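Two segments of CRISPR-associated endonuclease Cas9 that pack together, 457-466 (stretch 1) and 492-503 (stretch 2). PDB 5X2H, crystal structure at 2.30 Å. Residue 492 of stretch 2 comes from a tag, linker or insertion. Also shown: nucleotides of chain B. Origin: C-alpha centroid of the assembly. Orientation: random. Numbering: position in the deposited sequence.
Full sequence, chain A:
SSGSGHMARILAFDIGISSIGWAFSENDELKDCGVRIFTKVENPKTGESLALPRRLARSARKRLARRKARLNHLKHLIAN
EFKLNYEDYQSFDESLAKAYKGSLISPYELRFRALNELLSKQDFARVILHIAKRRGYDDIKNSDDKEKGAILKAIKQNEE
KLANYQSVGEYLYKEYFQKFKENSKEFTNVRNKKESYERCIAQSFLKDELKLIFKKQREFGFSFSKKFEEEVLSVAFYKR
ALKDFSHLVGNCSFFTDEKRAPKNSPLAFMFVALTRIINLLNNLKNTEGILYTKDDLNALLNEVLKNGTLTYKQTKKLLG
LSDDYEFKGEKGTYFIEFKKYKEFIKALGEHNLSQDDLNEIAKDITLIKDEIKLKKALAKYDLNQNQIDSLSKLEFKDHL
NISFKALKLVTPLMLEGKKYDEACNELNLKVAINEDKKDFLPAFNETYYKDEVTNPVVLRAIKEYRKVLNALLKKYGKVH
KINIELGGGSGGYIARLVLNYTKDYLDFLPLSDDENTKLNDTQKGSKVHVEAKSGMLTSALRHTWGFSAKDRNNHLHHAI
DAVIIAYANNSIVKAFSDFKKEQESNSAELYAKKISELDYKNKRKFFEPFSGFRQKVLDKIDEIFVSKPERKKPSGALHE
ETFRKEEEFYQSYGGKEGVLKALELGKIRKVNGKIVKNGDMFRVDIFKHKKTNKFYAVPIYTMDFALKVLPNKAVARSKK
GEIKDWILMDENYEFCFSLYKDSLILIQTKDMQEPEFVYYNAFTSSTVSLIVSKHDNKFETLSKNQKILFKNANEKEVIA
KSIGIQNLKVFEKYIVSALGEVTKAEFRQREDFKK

Stretch 1, residues 457-466: VVLRAIKEYR
Stretch 2 (492-503) GYIARLVLNYTK

The most unusual feature of this contact is a relay of two hydroxyls at its C-terminal end. Tyr 465 OH donates a hydrogen bond to Thr 502 OG1 at 2.8 Å. Thr 502 OG1 in turn donates to Val 498 O, one helical turn back, at 2.6 Å. The threonine hydroxyl thus serves as acceptor and donor at once. Tyr 465 OH to Thr 502 OG1 is the sole hydrogen bond between the stretches; the remaining contacts are largely apolar.

Both stretches are helical. Residues 457-466 lie inside a longer helix, with phi near -65° and psi near -40°. Stretch 2 is helical through most of its length, and its helix continues later in the chain. Backbone N atoms donate to the O four residues earlier, as in Ile 462 N to Val 458 O at 3.0 Å and Val 498 N to Ile 494 O at 2.9 Å. Ala 495 N and Arg 496 N, three and four residues on, both make weak bonds to Gly 492 O. Gly 492 belongs to an engineered linker, is poorly ordered and makes no contact with stretch 1.

The helices run in broadly the same direction. Their axes cross at -44° and approach to 11.4 Å. The register pairs Val 458 with Ile 494 (CA to CA 7.5 Å), Ile 462 with Val 498 (CA to CA 7.1 Å) and Arg 466 with Thr 502 (CA to CA 9.2 Å). Together the two surfaces bury 459 Å². Tyr 465, Ile 462, Tyr 501 and Val 458 lose the most area to the other stretch, at 74, 69, 66 and 63 Å², followed by Val 498 at 52 Å².

At the N-terminal end, the CA-to-CB bonds of Val 458 (chi1 t) and Ile 494 (m, t) each point toward the other stretch. Val 458 CG2 lies 3.9 Å from Ile 494 CD1. The CA-to-CB bond of Tyr 493 points sideways, but the end of its side chain (chi1 81°, chi2 -82°) comes nearer. Tyr 493 OH reaches 3.8 Å from Val 458 CG2.

Ile 462 (m, t) occupies the middle. Ile 462 CD1 is 3.9 Å from Leu 497 CD2, and Ile 462 CG1 is 4.2 Å from Val 498 CG2. Ile 462 CG2 is 3.5 Å from Tyr 501 CE2, oblique to that ring. A branched aliphatic side chain suits this place because its separate carbons meet three neighbours. Leu 497 is t, p, and Val 498 is t.

The Tyr 465 ring (chi1 162°, chi2 74°) spans the next turn. Val 498 CG1 sits over one face, 3.7 Å from the Tyr 465 ring centroid and 21° off the normal, a CH-pi contact. Tyr 465 CE2 is 3.5 Å from the same Val 498 CG1. Thr 502 OG1 lies at the ring's edge, near its plane. Tyrosine therefore offers a face to a methyl and a hydroxyl to the threonine, whose chi1 is m.

The CA-to-CB bond of Tyr 501 (chi1 158°, chi2 50°) points toward stretch 1. Tyr 501 OH is 3.7 Å from Arg 466 CD and is hydrogen-bonded elsewhere in the structure. The extended Arg 466 chain (t, t, t, chi4 -93°) carries its guanidinium to the nucleic acid. Arg 466 NH1 donates to U74 OP2 at 3.0 Å, and Arg 466 NH2 donates to U74 OP1 at 2.8 Å. Its aliphatic part packs against tyrosine while its charged end meets phosphate.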

# COMPACT_ATOMS: atom_id res chain seq x y z
N VAL A 457 -2.06 7.57 -3.55
CA VAL A 457 -2.56 8.25 -4.74
C VAL A 457 -3.11 9.63 -4.37
O VAL A 457 -2.85 10.62 -5.06
CB VAL A 457 -3.62 7.39 -5.44
CG1 VAL A 457 -4.12 8.08 -6.70
CG2 VAL A 457 -3.05 6.02 -5.78
N VAL A 458 -3.87 9.71 -3.28
CA VAL A 458 -4.42 11.00 -2.86
C VAL A 458 -3.32 11.91 -2.35
O VAL A 458 -3.26 13.10 -2.69
CB VAL A 458 -5.53 10.80 -1.82
CG1 VAL A 458 -6.12 12.13 -1.41
CG2 VAL A 458 -6.61 9.88 -2.37
N LEU A 459 -2.42 11.37 -1.52
CA LEU A 459 -1.29 12.16 -1.03
C LEU A 459 -0.45 12.71 -2.17
O LEU A 459 0.06 13.83 -2.08
CB LEU A 459 -0.43 11.31 -0.09
CG LEU A 459 -1.11 10.77 1.17
CD1 LEU A 459 -0.19 9.81 1.91
CD2 LEU A 459 -1.54 11.92 2.08
N ARG A 460 -0.32 11.94 -3.26
CA ARG A 460 0.45 12.40 -4.41
C ARG A 460 -0.21 13.62 -5.06
O ARG A 460 0.46 14.62 -5.34
CB ARG A 460 0.58 11.27 -5.43
CG ARG A 460 1.28 11.68 -6.71
CD ARG A 460 2.79 11.62 -6.55
NE ARG A 460 3.33 10.38 -7.11
CZ ARG A 460 4.57 9.96 -6.93
NH1 ARG A 460 4.98 8.82 -7.49
NH2 ARG A 460 5.41 10.67 -6.19
N ALA A 461 -1.52 13.55 -5.29
CA ALA A 461 -2.22 14.64 -5.95
C ALA A 461 -2.20 15.91 -5.10
O ALA A 461 -2.03 17.01 -5.63
CB ALA A 461 -3.66 14.23 -6.25
N ILE A 462 -2.36 15.77 -3.78
CA ILE A 462 -2.34 16.93 -2.91
C ILE A 462 -0.95 17.56 -2.88
O ILE A 462 -0.81 18.78 -2.85
CB ILE A 462 -2.81 16.53 -1.50
CG1 ILE A 462 -4.24 15.98 -1.56
CG2 ILE A 462 -2.74 17.72 -0.55
CD1 ILE A 462 -4.77 15.53 -0.21
N LYS A 463 0.09 16.72 -2.91
CA LYS A 463 1.45 17.24 -2.92
C LYS A 463 1.70 18.10 -4.16
O LYS A 463 2.21 19.22 -4.05
CB LYS A 463 2.44 16.07 -2.86
CG LYS A 463 3.86 16.41 -3.25
CD LYS A 463 4.23 15.75 -4.57
CE LYS A 463 5.73 15.60 -4.72
NZ LYS A 463 6.09 14.17 -4.95
N GLU A 464 1.34 17.59 -5.33
CA GLU A 464 1.53 18.35 -6.56
C GLU A 464 0.65 19.59 -6.60
O GLU A 464 1.03 20.60 -7.21
CB GLU A 464 1.27 17.47 -7.78
CG GLU A 464 2.32 16.39 -8.00
CD GLU A 464 3.68 16.97 -8.38
OE1 GLU A 464 4.71 16.36 -8.00
OE2 GLU A 464 3.72 18.02 -9.05
N TYR A 465 -0.53 19.54 -5.97
CA TYR A 465 -1.34 20.75 -5.86
C TYR A 465 -0.63 21.80 -5.02
O TYR A 465 -0.60 22.98 -5.40
CB TYR A 465 -2.70 20.41 -5.25
CG TYR A 465 -3.44 21.62 -4.70
CD1 TYR A 465 -4.03 22.54 -5.55
CD2 TYR A 465 -3.54 21.83 -3.33
CE1 TYR A 465 -4.70 23.65 -5.05
CE2 TYR A 465 -4.20 22.92 -2.82
CZ TYR A 465 -4.79 23.83 -3.68
OH TYR A 465 -5.45 24.93 -3.17
N ARG A 466 -0.04 21.40 -3.90
CA ARG A 466 0.67 22.35 -3.05
C ARG A 466 1.88 22.94 -3.76
O ARG A 466 2.12 24.15 -3.69
CB ARG A 466 1.09 21.68 -1.74
CG ARG A 466 2.12 22.48 -0.96
CD ARG A 466 2.44 21.83 0.38
NE ARG A 466 3.41 22.62 1.13
CZ ARG A 466 4.73 22.42 1.07
NH1 ARG A 466 5.22 21.45 0.32
NH2 ARG A 466 5.54 23.19 1.78
N GLY A 492 -15.41 12.82 -5.55
CA GLY A 492 -15.43 14.25 -5.33
C GLY A 492 -15.00 14.70 -3.95
O GLY A 492 -14.77 15.90 -3.75
N TYR A 493 -14.90 13.77 -2.99
CA TYR A 493 -14.48 14.14 -1.65
C TYR A 493 -13.06 14.70 -1.63
O TYR A 493 -12.72 15.46 -0.71
CB TYR A 493 -14.58 12.93 -0.71
CG TYR A 493 -13.40 11.97 -0.81
CD1 TYR A 493 -13.34 11.02 -1.82
CD2 TYR A 493 -12.36 12.02 0.10
CE1 TYR A 493 -12.27 10.14 -1.92
CE2 TYR A 493 -11.28 11.16 0.01
CZ TYR A 493 -11.25 10.22 -1.00
OH TYR A 493 -10.18 9.35 -1.09
N ILE A 494 -12.23 14.34 -2.61
CA ILE A 494 -10.88 14.88 -2.67
C ILE A 494 -10.91 16.38 -2.93
O ILE A 494 -10.04 17.12 -2.46
CB ILE A 494 -10.05 14.13 -3.73
CG1 ILE A 494 -10.10 12.62 -3.46
CG2 ILE A 494 -8.61 14.61 -3.73
CD1 ILE A 494 -9.28 11.80 -4.43
N ALA A 495 -11.90 16.86 -3.69
CA ALA A 495 -12.05 18.30 -3.89
C ALA A 495 -12.44 18.99 -2.59
O ALA A 495 -11.87 20.03 -2.24
CB ALA A 495 -13.08 18.58 -4.97
N ARG A 496 -13.41 18.42 -1.87
CA ARG A 496 -13.79 18.98 -0.57
C ARG A 496 -12.63 18.93 0.41
O ARG A 496 -12.52 19.81 1.27
CB ARG A 496 -15.00 18.22 -0.03
CG ARG A 496 -15.52 18.72 1.31
CD ARG A 496 -15.82 20.21 1.28
NE ARG A 496 -16.78 20.56 0.24
CZ ARG A 496 -17.33 21.77 0.12
NH1 ARG A 496 -18.19 22.01 -0.86
NH2 ARG A 496 -17.02 22.73 0.97
N LEU A 497 -11.75 17.94 0.29
CA LEU A 497 -10.59 17.85 1.16
C LEU A 497 -9.58 18.94 0.83
O LEU A 497 -9.09 19.64 1.72
CB LEU A 497 -9.95 16.47 1.04
CG LEU A 497 -8.75 16.20 1.95
CD1 LEU A 497 -9.15 16.29 3.41
CD2 LEU A 497 -8.16 14.84 1.63
N VAL A 498 -9.25 19.10 -0.45
CA VAL A 498 -8.30 20.13 -0.86
C VAL A 498 -8.84 21.51 -0.51
O VAL A 498 -8.09 22.41 -0.11
CB VAL A 498 -8.00 20.01 -2.37
CG1 VAL A 498 -7.21 21.20 -2.86
CG2 VAL A 498 -7.23 18.72 -2.64
N LEU A 499 -10.16 21.70 -0.64
CA LEU A 499 -10.76 22.99 -0.34
C LEU A 499 -10.66 23.32 1.15
O LEU A 499 -10.24 24.42 1.52
CB LEU A 499 -12.22 23.01 -0.81
CG LEU A 499 -13.05 24.26 -0.54
CD1 LEU A 499 -13.89 24.61 -1.77
CD2 LEU A 499 -13.95 24.08 0.67
N ASN A 500 -11.05 22.38 2.01
CA ASN A 500 -10.96 22.61 3.45
C ASN A 500 -9.52 22.78 3.89
O ASN A 500 -9.22 23.58 4.78
CB ASN A 500 -11.62 21.46 4.22
CG ASN A 500 -13.12 21.41 4.02
OD1 ASN A 500 -13.79 22.45 4.02
ND2 ASN A 500 -13.66 20.21 3.87
N TYR A 501 -8.60 22.02 3.28
CA TYR A 501 -7.19 22.14 3.59
C TYR A 501 -6.63 23.49 3.16
O TYR A 501 -5.72 24.02 3.81
CB TYR A 501 -6.45 20.96 2.94
CG TYR A 501 -4.96 21.09 2.68
CD1 TYR A 501 -4.08 21.51 3.66
CD2 TYR A 501 -4.44 20.70 1.45
CE1 TYR A 501 -2.71 21.60 3.41
CE2 TYR A 501 -3.08 20.78 1.19
CZ TYR A 501 -2.23 21.23 2.17
OH TYR A 501 -0.88 21.30 1.90
N THR A 502 -7.19 24.08 2.11
CA THR A 502 -6.68 25.36 1.63
C THR A 502 -7.21 26.53 2.46
O THR A 502 -6.45 27.44 2.80
CB THR A 502 -7.02 25.55 0.15
OG1 THR A 502 -6.49 24.45 -0.61
CG2 THR A 502 -6.43 26.85 -0.38
N LYS A 503 -8.50 26.52 2.79
CA LYS A 503 -9.06 27.64 3.53
C LYS A 503 -8.73 27.60 5.02
O LYS A 503 -8.87 28.62 5.70
CB LYS A 503 -10.58 27.71 3.34
CG LYS A 503 -11.38 26.57 3.96
CD LYS A 503 -12.87 26.87 3.84
CE LYS A 503 -13.73 25.63 4.05
NZ LYS A 503 -13.69 25.11 5.44
P G B 72 4.52 11.89 -2.34
OP1 G B 72 3.60 12.69 -3.19
OP2 G B 72 5.82 11.44 -2.88
O5' G B 72 4.83 12.70 -1.00
C5' G B 72 3.79 13.15 -0.15
C4' G B 72 4.32 13.64 1.17
O4' G B 72 5.06 12.58 1.84
C3' G B 72 5.32 14.79 1.12
O3' G B 72 4.71 16.05 0.93
C2' G B 72 6.04 14.65 2.45
O2' G B 72 5.23 15.14 3.51
C1' G B 72 6.14 13.13 2.57
N9 G B 72 7.40 12.63 2.00
C8 G B 72 7.56 11.85 0.88
N7 G B 72 8.81 11.59 0.62
C5 G B 72 9.52 12.23 1.62
C6 G B 72 10.92 12.31 1.87
O6 G B 72 11.85 11.80 1.23
N1 G B 72 11.20 13.07 3.00
C2 G B 72 10.26 13.68 3.80
N2 G B 72 10.74 14.38 4.84
N3 G B 72 8.96 13.62 3.58
C4 G B 72 8.66 12.88 2.49
P G B 1 -22.10 18.79 1.25
OP1 G B 1 -22.35 19.45 -0.06
OP2 G B 1 -21.37 17.49 1.30
O5' G B 1 -21.31 19.83 2.17
C5' G B 1 -20.29 20.66 1.63
C4' G B 1 -19.83 21.68 2.64
O4' G B 1 -20.89 22.64 2.88
C3' G B 1 -19.50 21.15 4.02
O3' G B 1 -18.20 20.59 4.10
C2' G B 1 -19.70 22.37 4.91
O2' G B 1 -18.59 23.25 4.79
C1' G B 1 -20.91 23.02 4.24
N9 G B 1 -22.17 22.55 4.83
C8 G B 1 -23.13 21.79 4.21
N7 G B 1 -24.15 21.52 4.97
C5 G B 1 -23.85 22.13 6.18
C6 G B 1 -24.59 22.18 7.39
O6 G B 1 -25.68 21.67 7.65
N1 G B 1 -23.92 22.91 8.37
C2 G B 1 -22.70 23.51 8.20
N2 G B 1 -22.22 24.17 9.27
N3 G B 1 -22.00 23.48 7.08
C4 G B 1 -22.63 22.77 6.11
P U B 74 8.78 21.80 1.42
OP1 U B 74 8.35 23.15 1.88
OP2 U B 74 8.18 21.23 0.20
O5' U B 74 10.37 21.81 1.24
C5' U B 74 11.23 22.25 2.28
C4' U B 74 12.66 21.84 2.03
O4' U B 74 12.74 20.40 1.90
C3' U B 74 13.29 22.36 0.75
O3' U B 74 13.79 23.68 0.89
C2' U B 74 14.39 21.34 0.47
O2' U B 74 15.56 21.64 1.23
C1' U B 74 13.78 20.05 1.01
N1 U B 74 13.23 19.18 -0.06
C2 U B 74 14.12 18.35 -0.72
O2 U B 74 15.31 18.32 -0.46
N3 U B 74 13.56 17.56 -1.70
C4 U B 74 12.24 17.52 -2.07
O4 U B 74 11.89 16.75 -2.98
C5 U B 74 11.38 18.40 -1.34
C6 U B 74 11.89 19.18 -0.39